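Local coordinates for protein sulfite dehydrogenase (PDB 2XTS) that oxidises protein-bound sulfane sulfur in the Sox system, using a molybdenum cofactor and passing the electrons on to heme c in complex with a cytochrome subunit, at residues A[176-184]-A[236-246]. Residues are numbered along the deposited sequence; the frame is centred on the assembly and turned at random.
Sequences ASSNGRSFP and AVESREETSKY. With MTE (phosphonic acidmono-(2-amino-5,6-dimercapto-4-oxo-3,7,8a,9,10,10a-hexahydro-4H-8-oxa-1,3,9,10-tetraaza-anthracen-7-ylmethyl)ester), chain E; HEC (heme c), chain K; 2MO (molybdenum (IV)oxide), chain F.
Hydrogen bonds from S182 to the carboxylate of E242 join the two segments in this buried contact. The group meets the strand edge with both syn lone pairs: OE1 takes the backbone N of S182 at 2.8 Å, nearly straight at 171°, and OE2 takes S182 OG at 2.7 Å. With OG beside its own backbone N (chi1 -57°), S182 offers both donors to one carboxylate, and its hydroxyl also accepts from V237 N at 3.0 Å. S239 N adds a second bond to OE2 from the anti side, well out of the carboxylate plane, while S239 OG donates to G180 O at 2.7 Å from above the carbonyl plane. Water 2 links that carbonyl to E241 N.

The salt bridge runs from R181 NE to E242 OE1 (3.1 Å), on the anti side, tilted out of the carboxylate plane, with guanidinium and carboxylate almost perpendicular (89°). Bent at chi2 and chi3, the R181 chain brings one guanidinium face under E241 O, which sits 3.0 Å above the guanidinium plane, offset toward the rim; NH1 goes on to E219 and N221. Water 3 joins R181 NH2, S182 O and E242 OE1. An alanine in place of E242 would probably leave R181 NE, the N-H groups of S182 and S239 and the S182 hydroxyl without their acceptor.

Cofactors flank the contact: N179 packs on the pterin, Y246 OH bonds OT2 of the molybdenum oxide, and R240, salt-bridged to E241, grips both heme propionates with its guanidinium. The two segments thus span the ground between the molybdenum and heme sites. Strand 181-184 is an outermost strand, within this chain, of the mixed sheet of the molybdopterin-binding domain, pairing antiparallel with strand 168-173, whose W168 and Y170 touch A236 and V237; the loop 236-246 follows strand 227-233 and meets the cytochrome chain through R240 and T243.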
ATOM      1  N   ALA A 176      25.754  10.495   5.014  1.00  6.68           N
ATOM      2  CA  ALA A 176      27.217  10.452   4.975  1.00  6.82           C
ATOM      3  C   ALA A 176      27.737   9.719   3.746  1.00  6.96           C
ATOM      4  O   ALA A 176      28.719  10.141   3.123  1.00  7.89           O
ATOM      5  CB  ALA A 176      27.774   9.804   6.234  1.00  8.16           C
ATOM      6  N   SER A 177      27.034   8.667   3.346  1.00  6.23           N
ATOM      7  CA  SER A 177      27.495   7.868   2.235  1.00  6.23           C
ATOM      8  C   SER A 177      27.348   8.576   0.893  1.00  6.31           C
ATOM      9  O   SER A 177      28.030   8.192  -0.040  1.00  8.11           O
ATOM     10  CB  SER A 177      26.790   6.527   2.177  1.00  7.40           C
ATOM     11  OG  SER A 177      25.500   6.620   1.601  1.00  8.92           O
ATOM     12  N   SER A 178      26.411   9.528   0.814  1.00  6.84           N
ATOM     13  CA  SER A 178      26.077  10.336  -0.384  1.00  7.32           C
ATOM     14  C   SER A 178      25.423   9.534  -1.512  1.00  7.44           C
ATOM     15  O   SER A 178      24.468  10.016  -2.139  1.00  7.57           O
ATOM     16  CB  SER A 178      27.266  11.149  -0.920  1.00  8.19           C
ATOM     17  OG  SER A 178      27.882  10.603  -2.087  1.00  9.81           O
ATOM     18  N   ASN A 179      25.933   8.347  -1.837  1.00  6.70           N
ATOM     19  CA  ASN A 179      25.368   7.530  -2.903  1.00  6.77           C
ATOM     20  C   ASN A 179      25.294   8.263  -4.230  1.00  6.40           C
ATOM     21  O   ASN A 179      24.364   8.097  -5.005  1.00  7.79           O
ATOM     22  CB  ASN A 179      23.981   7.029  -2.516  1.00  6.81           C
ATOM     23  CG  ASN A 179      23.603   5.731  -3.225  1.00  7.54           C
ATOM     24  OD1 ASN A 179      22.815   5.707  -4.188  1.00 10.41           O
ATOM     25  ND2 ASN A 179      24.199   4.652  -2.772  1.00  7.20           N
ATOM     26  N   GLY A 180      26.305   9.066  -4.529  1.00  6.03           N
ATOM     27  CA  GLY A 180      26.246   9.860  -5.744  1.00  7.11           C
ATOM     28  C   GLY A 180      26.263   8.973  -6.966  1.00  6.73           C
ATOM     29  O   GLY A 180      27.053   8.047  -7.048  1.00  7.39           O
ATOM     30  N   ARG A 181      25.385   9.281  -7.922  1.00  6.94           N
ATOM     31  CA  ARG A 181      25.281   8.555  -9.170  1.00  6.39           C
ATOM     32  C   ARG A 181      25.052   9.518 -10.327  1.00  6.61           C
ATOM     33  O   ARG A 181      24.330  10.507 -10.191  1.00  7.47           O
ATOM     34  CB  ARG A 181      24.142   7.509  -9.139  1.00  7.20           C
ATOM     35  CG  ARG A 181      24.421   6.279  -8.292  1.00  7.72           C
ATOM     36  CD  ARG A 181      25.610   5.485  -8.782  1.00  6.61           C
ATOM     37  NE  ARG A 181      25.490   4.982 -10.130  1.00  6.24           N
ATOM     38  CZ  ARG A 181      25.027   3.797 -10.503  1.00  7.05           C
ATOM     39  NH1 ARG A 181      24.578   2.919  -9.633  1.00  7.36           N
ATOM     40  NH2 ARG A 181      25.030   3.473 -11.778  1.00  8.36           N
ATOM     41  N   SER A 182      25.613   9.158 -11.484  1.00  7.08           N
ATOM     42  CA  SER A 182      25.495   9.925 -12.716  1.00  7.75           C
ATOM     43  C   SER A 182      24.423   9.368 -13.644  1.00  7.49           C
ATOM     44  O   SER A 182      24.331   8.157 -13.865  1.00  8.43           O
ATOM     45  CB  SER A 182      26.814   9.884 -13.450  1.00  8.51           C
ATOM     46  OG  SER A 182      27.868  10.369 -12.648  1.00  9.06           O
ATOM     47  N   PHE A 183      23.618  10.266 -14.223  1.00  7.33           N
ATOM     48  CA  PHE A 183      22.530   9.899 -15.131  1.00  7.47           C
ATOM     49  C   PHE A 183      22.695  10.644 -16.454  1.00  7.93           C
ATOM     50  O   PHE A 183      22.941  11.846 -16.447  1.00  8.06           O
ATOM     51  CB  PHE A 183      21.194  10.394 -14.566  1.00  7.40           C
ATOM     52  CG  PHE A 183      20.754   9.771 -13.289  1.00  8.53           C
ATOM     53  CD1 PHE A 183      21.342  10.105 -12.102  1.00  8.50           C
ATOM     54  CD2 PHE A 183      19.686   8.896 -13.268  1.00  9.73           C
ATOM     55  CE1 PHE A 183      20.892   9.532 -10.916  1.00  7.98           C
ATOM     56  CE2 PHE A 183      19.216   8.356 -12.082  1.00 11.40           C
ATOM     57  CZ  PHE A 183      19.839   8.653 -10.912  1.00 10.42           C
ATOM     58  N   PRO A 184      22.467   9.973 -17.586  1.00  8.34           N
ATOM     59  CA  PRO A 184      22.382  10.734 -18.829  1.00  8.56           C
ATOM     60  C   PRO A 184      21.132  11.603 -18.851  1.00  8.64           C
ATOM     61  O   PRO A 184      20.074  11.184 -18.394  1.00  8.48           O
ATOM     62  CB  PRO A 184      22.300   9.646 -19.897  1.00 10.10           C
ATOM     63  CG  PRO A 184      21.695   8.509 -19.222  1.00 10.92           C
ATOM     64  CD  PRO A 184      22.108   8.558 -17.797  1.00  8.62           C
ATOM     65  N   ALA A 236      30.128  12.209 -17.006  1.00 10.00           N
ATOM     66  CA  ALA A 236      29.792  11.434 -15.841  1.00  9.46           C
ATOM     67  C   ALA A 236      30.817  11.715 -14.746  1.00  8.89           C
ATOM     68  O   ALA A 236      32.003  11.906 -15.028  1.00  9.74           O
ATOM     69  CB  ALA A 236      29.762   9.954 -16.193  1.00 10.40           C
ATOM     70  N   VAL A 237      30.389  11.701 -13.497  1.00  8.75           N
ATOM     71  CA  VAL A 237      31.320  11.915 -12.412  1.00  8.14           C
ATOM     72  C   VAL A 237      32.252  10.701 -12.205  1.00  8.17           C
ATOM     73  O   VAL A 237      33.410  10.856 -11.853  1.00  8.57           O
ATOM     74  CB  VAL A 237      30.549  12.261 -11.114  1.00  8.88           C
ATOM     75  CG1 VAL A 237      31.479  12.290  -9.912  1.00  9.77           C
ATOM     76  CG2 VAL A 237      29.778  13.572 -11.310  1.00  9.94           C
ATOM     77  N   GLU A 238      31.723   9.501 -12.447  1.00  7.65           N
ATOM     78  CA  GLU A 238      32.442   8.233 -12.198  0.50  7.41           C
ATOM     79  C   GLU A 238      32.776   8.134 -10.715  1.00  7.69           C
ATOM     80  O   GLU A 238      33.924   7.982 -10.275  1.00  8.03           O
ATOM     81  CB  GLU A 238      33.656   8.048 -13.103  0.50  7.80           C
ATOM     82  CG  GLU A 238      33.333   8.237 -14.579  0.50  7.05           C
ATOM     83  CD  GLU A 238      32.617   7.074 -15.231  0.50  9.24           C
ATOM     84  OE1 GLU A 238      31.756   6.429 -14.598  0.50  9.60           O
ATOM     85  OE2 GLU A 238      32.926   6.829 -16.409  0.50  8.36           O
ATOM     86  N   SER A 239      31.717   8.255  -9.941  1.00  7.50           N
ATOM     87  CA  SER A 239      31.766   8.148  -8.510  1.00  6.76           C
ATOM     88  C   SER A 239      31.981   6.716  -8.016  1.00  7.08           C
ATOM     89  O   SER A 239      31.960   5.760  -8.792  1.00  6.98           O
ATOM     90  CB  SER A 239      30.463   8.677  -7.961  1.00  8.22           C
ATOM     91  OG  SER A 239      29.427   7.814  -8.406  1.00 10.99           O
ATOM     92  N   ARG A 240      32.193   6.564  -6.719  1.00  6.94           N
ATOM     93  CA  ARG A 240      32.473   5.246  -6.135  1.00  6.89           C
ATOM     94  C   ARG A 240      31.394   4.221  -6.481  1.00  6.81           C
ATOM     95  O   ARG A 240      31.700   3.058  -6.786  1.00  7.16           O
ATOM     96  CB  ARG A 240      32.673   5.397  -4.622  1.00  7.22           C
ATOM     97  CG  ARG A 240      33.155   4.157  -3.883  1.00  6.66           C
ATOM     98  CD  ARG A 240      32.062   3.280  -3.344  1.00  8.07           C
ATOM     99  NE  ARG A 240      32.641   2.216  -2.557  1.00  7.62           N
ATOM    100  CZ  ARG A 240      32.000   1.502  -1.637  1.00  7.99           C
ATOM    101  NH1 ARG A 240      30.720   1.709  -1.385  1.00  8.76           N
ATOM    102  NH2 ARG A 240      32.648   0.573  -0.968  1.00  8.50           N
ATOM    103  N   GLU A 241      30.145   4.670  -6.421  1.00  6.61           N
ATOM    104  CA  GLU A 241      29.020   3.789  -6.681  1.00  7.36           C
ATOM    105  C   GLU A 241      28.734   3.513  -8.156  1.00  7.42           C
ATOM    106  O   GLU A 241      27.705   2.937  -8.492  1.00  7.36           O
ATOM    107  CB  GLU A 241      27.753   4.233  -5.941  1.00  7.62           C
ATOM    108  CG  GLU A 241      27.929   4.272  -4.398  1.00  8.13           C
ATOM    109  CD  GLU A 241      28.356   2.969  -3.714  1.00 11.19           C
ATOM    110  OE1 GLU A 241      28.321   1.904  -4.327  1.00 13.76           O
ATOM    111  OE2 GLU A 241      28.749   3.021  -2.524  1.00 11.61           O
ATOM    112  N   GLU A 242      29.654   3.903  -9.033  1.00  7.56           N
ATOM    113  CA  GLU A 242      29.562   3.506 -10.422  1.00  7.08           C
ATOM    114  C   GLU A 242      30.900   3.127 -11.012  1.00  7.10           C
ATOM    115  O   GLU A 242      31.006   2.942 -12.214  1.00  7.68           O
ATOM    116  CB  GLU A 242      28.820   4.556 -11.243  1.00  7.32           C
ATOM    117  CG  GLU A 242      29.510   5.892 -11.312  1.00  7.82           C
ATOM    118  CD  GLU A 242      28.586   7.088 -11.577  1.00  6.50           C
ATOM    119  OE1 GLU A 242      27.342   6.913 -11.611  1.00  8.02           O
ATOM    120  OE2 GLU A 242      29.145   8.211 -11.708  1.00  9.34           O
ATOM    121  N   THR A 243      31.886   2.893 -10.140  1.00  6.94           N
ATOM    122  CA  THR A 243      33.232   2.469 -10.536  1.00  6.63           C
ATOM    123  C   THR A 243      33.620   1.242  -9.707  1.00  6.55           C
ATOM    124  O   THR A 243      33.631   0.108 -10.195  1.00  7.31           O
ATOM    125  CB  THR A 243      34.280   3.615 -10.378  1.00  7.27           C
ATOM    126  OG1 THR A 243      34.223   4.152  -9.040  1.00  8.14           O
ATOM    127  CG2 THR A 243      34.021   4.742 -11.377  1.00  8.19           C
ATOM    128  N   SER A 244      33.911   1.457  -8.438  1.00  7.29           N
ATOM    129  CA  SER A 244      34.169   0.363  -7.529  1.00  6.52           C
ATOM    130  C   SER A 244      32.981  -0.592  -7.461  1.00  6.97           C
ATOM    131  O   SER A 244      33.150  -1.805  -7.496  1.00  7.25           O
ATOM    132  CB  SER A 244      34.469   0.902  -6.131  1.00  7.34           C
ATOM    133  OG  SER A 244      34.704  -0.164  -5.231  1.00  8.24           O
ATOM    134  N   LYS A 245      31.791  -0.017  -7.330  1.00  7.27           N
ATOM    135  CA  LYS A 245      30.550  -0.762  -7.180  1.00  7.13           C
ATOM    136  C   LYS A 245      29.656  -0.498  -8.380  1.00  6.43           C
ATOM    137  O   LYS A 245      29.869   0.448  -9.145  1.00  7.11           O
ATOM    138  CB  LYS A 245      29.886  -0.357  -5.876  1.00  8.03           C
ATOM    139  CG  LYS A 245      30.806  -0.538  -4.666  1.00  9.02           C
ATOM    140  CD  LYS A 245      31.200  -1.998  -4.408  1.00 10.67           C
ATOM    141  CE  LYS A 245      31.986  -2.101  -3.124  1.00 12.56           C
ATOM    142  NZ  LYS A 245      32.250  -3.495  -2.752  1.00 17.58           N
ATOM    143  N   TYR A 246      28.697  -1.392  -8.579  1.00  6.75           N
ATOM    144  CA  TYR A 246      27.723  -1.335  -9.682  1.00  6.68           C
ATOM    145  C   TYR A 246      28.440  -1.277 -11.030  1.00  5.83           C
ATOM    146  O   TYR A 246      27.991  -0.661 -11.993  1.00  7.32           O
ATOM    147  CB  TYR A 246      26.632  -0.265  -9.463  1.00  6.81           C
ATOM    148  CG  TYR A 246      26.098  -0.397  -8.065  1.00  8.68           C
ATOM    149  CD1 TYR A 246      25.246  -1.429  -7.722  1.00 10.29           C
ATOM    150  CD2 TYR A 246      26.547   0.438  -7.058  1.00  8.39           C
ATOM    151  CE1 TYR A 246      24.807  -1.589  -6.388  1.00  9.17           C
ATOM    152  CE2 TYR A 246      26.138   0.280  -5.748  1.00  8.44           C
ATOM    153  CZ  TYR A 246      25.299  -0.722  -5.410  1.00  8.52           C
ATOM    154  OH  TYR A 246      24.980  -0.858  -4.076  1.00 10.67           O
TER
HETATM  155  N1  MTE E 500      20.412   6.568  -1.377  1.00  1.84           N
HETATM  156  C2  MTE E 500      21.249   7.029  -0.453  1.00  1.98           C
HETATM  157  N2  MTE E 500      21.282   8.357  -0.214  1.00  2.25           N
HETATM  158  N3  MTE E 500      22.042   6.212   0.266  1.00  1.71           N
HETATM  159  C4  MTE E 500      22.058   4.860   0.086  1.00  1.99           C
HETATM  160  O4  MTE E 500      22.814   4.171   0.802  1.00  2.29           O
HETATM  161  N5  MTE E 500      21.166   2.950  -1.276  1.00  2.13           N
HETATM  162  C6  MTE E 500      20.717   2.724  -2.630  1.00  2.15           C
HETATM  163  C7  MTE E 500      19.433   3.445  -3.006  1.00  0.97           C
HETATM  164  N8  MTE E 500      19.523   4.837  -2.648  1.00  0.67           N
HETATM  165  C9  MTE E 500      21.194   4.288  -0.927  1.00  1.89           C
HETATM  166  C10 MTE E 500      20.359   5.235  -1.676  1.00  2.16           C
HETATM  167  C1' MTE E 500      20.566   1.251  -2.969  1.00  1.65           C
HETATM  168  S1' MTE E 500      22.008   0.297  -3.240  1.00  2.47           S
HETATM  169  C2' MTE E 500      19.352   0.680  -3.147  1.00  1.29           C
HETATM  170  S2' MTE E 500      19.172  -0.935  -3.709  1.00  2.44           S
HETATM  171  C3' MTE E 500      18.106   1.499  -2.883  1.00  1.67           C
HETATM  172  O3' MTE E 500      18.356   2.807  -2.342  1.00  1.77           O
HETATM  173  C4' MTE E 500      17.226   0.791  -1.870  1.00  2.01           C
HETATM  174  O4' MTE E 500      16.009   1.530  -1.689  1.00  2.04           O
HETATM  175  P   MTE E 500      15.166   1.178  -0.371  1.00  2.05           P
HETATM  176  O1P MTE E 500      14.850  -0.327  -0.622  1.00  2.28           O
HETATM  177  O2P MTE E 500      16.015   1.325   0.849  1.00  2.22           O
HETATM  178  O3P MTE E 500      13.943   2.024  -0.456  1.00  2.34           O
HETATM  179 FE   HEC K 500      36.748   3.302   4.876  1.00  2.28          FE
HETATM  180  CHA HEC K 500      35.081   1.940   2.250  1.00  1.88           C
HETATM  181  CHB HEC K 500      38.889   4.827   2.707  1.00  2.18           C
HETATM  182  CHC HEC K 500      38.165   4.914   7.455  1.00  2.16           C
HETATM  183  CHD HEC K 500      35.069   1.319   7.024  1.00  2.26           C
HETATM  184  NA  HEC K 500      36.948   3.372   2.874  1.00  2.17           N
HETATM  185  C1A HEC K 500      36.182   2.681   1.964  1.00  2.09           C
HETATM  186  C2A HEC K 500      36.706   2.891   0.634  1.00  2.38           C
HETATM  187  C3A HEC K 500      37.769   3.698   0.770  1.00  2.29           C
HETATM  188  C4A HEC K 500      37.927   4.007   2.174  1.00  2.33           C
HETATM  189  CMA HEC K 500      38.699   4.255  -0.329  1.00  2.58           C
HETATM  190  CAA HEC K 500      36.117   2.274  -0.661  1.00  2.68           C
HETATM  191  CBA HEC K 500      36.601   0.838  -0.861  1.00  2.83           C
HETATM  192  CGA HEC K 500      36.130   0.237  -2.153  1.00  3.00           C
HETATM  193  O1A HEC K 500      35.032   0.554  -2.616  1.00  2.80           O
HETATM  194  O2A HEC K 500      36.945  -0.540  -2.703  1.00  3.46           O
HETATM  195  NB  HEC K 500      38.190   4.638   5.054  1.00  2.19           N
HETATM  196  C1B HEC K 500      38.970   5.182   4.038  1.00  2.50           C
HETATM  197  C2B HEC K 500      39.761   6.265   4.582  1.00  2.40           C
HETATM  198  C3B HEC K 500      39.586   6.270   5.912  1.00  2.47           C
HETATM  199  C4B HEC K 500      38.585   5.279   6.217  1.00  1.93           C
HETATM  200  CMB HEC K 500      40.798   7.040   3.746  1.00  2.83           C
HETATM  201  CAB HEC K 500      40.191   7.219   6.936  1.00  2.74           C
HETATM  202  CBB HEC K 500      39.952   8.692   6.499  1.00  3.15           C
HETATM  203  NC  HEC K 500      36.625   3.128   6.887  1.00  2.16           N
HETATM  204  C1C HEC K 500      37.335   3.871   7.780  1.00  2.30           C
HETATM  205  C2C HEC K 500      37.014   3.426   9.113  1.00  2.57           C
HETATM  206  C3C HEC K 500      36.138   2.421   8.992  1.00  2.86           C
HETATM  207  C4C HEC K 500      35.931   2.196   7.587  1.00  2.14           C
HETATM  208  CMC HEC K 500      37.581   4.049  10.406  1.00  3.07           C
HETATM  209  CAC HEC K 500      35.487   1.506  10.029  1.00  3.56           C
HETATM  210  CBC HEC K 500      34.906   2.069  11.276  1.00  3.09           C
HETATM  211  ND  HEC K 500      35.326   1.899   4.664  1.00  2.18           N
HETATM  212  C1D HEC K 500      34.673   1.281   5.713  1.00  2.04           C
HETATM  213  C2D HEC K 500      33.557   0.511   5.228  1.00  2.35           C
HETATM  214  C3D HEC K 500      33.546   0.729   3.768  1.00  2.30           C
HETATM  215  C4D HEC K 500      34.668   1.570   3.487  1.00  2.26           C
HETATM  216  CMD HEC K 500      32.510  -0.284   5.996  1.00  2.92           C
HETATM  217  CAD HEC K 500      32.527   0.147   2.805  1.00  2.54           C
HETATM  218  CBD HEC K 500      31.356   1.118   2.676  1.00  2.57           C
HETATM  219  CGD HEC K 500      30.318   0.662   1.690  1.00  2.69           C
HETATM  220  O1D HEC K 500      30.561  -0.306   0.924  1.00  3.33           O
HETATM  221  O2D HEC K 500      29.278   1.344   1.605  1.00  3.05           O
HETATM  222 MO   2MO F 501      21.335  -1.682  -4.355  1.00  2.84          MO
HETATM  223  OT1 2MO F 501      21.475  -1.432  -6.126  1.00  3.00           O
HETATM  224  OT2 2MO F 501      22.992  -2.334  -3.541  1.00  3.23           O
HETATM  225  O   HOH W   1      28.564   4.955  -1.001  1.00 10.40           O
HETATM  226  O   HOH W   2      29.183   7.307  -5.336  1.00  9.88           O
HETATM  227  O   HOH W   3      25.696   5.808 -13.493  1.00  9.04           O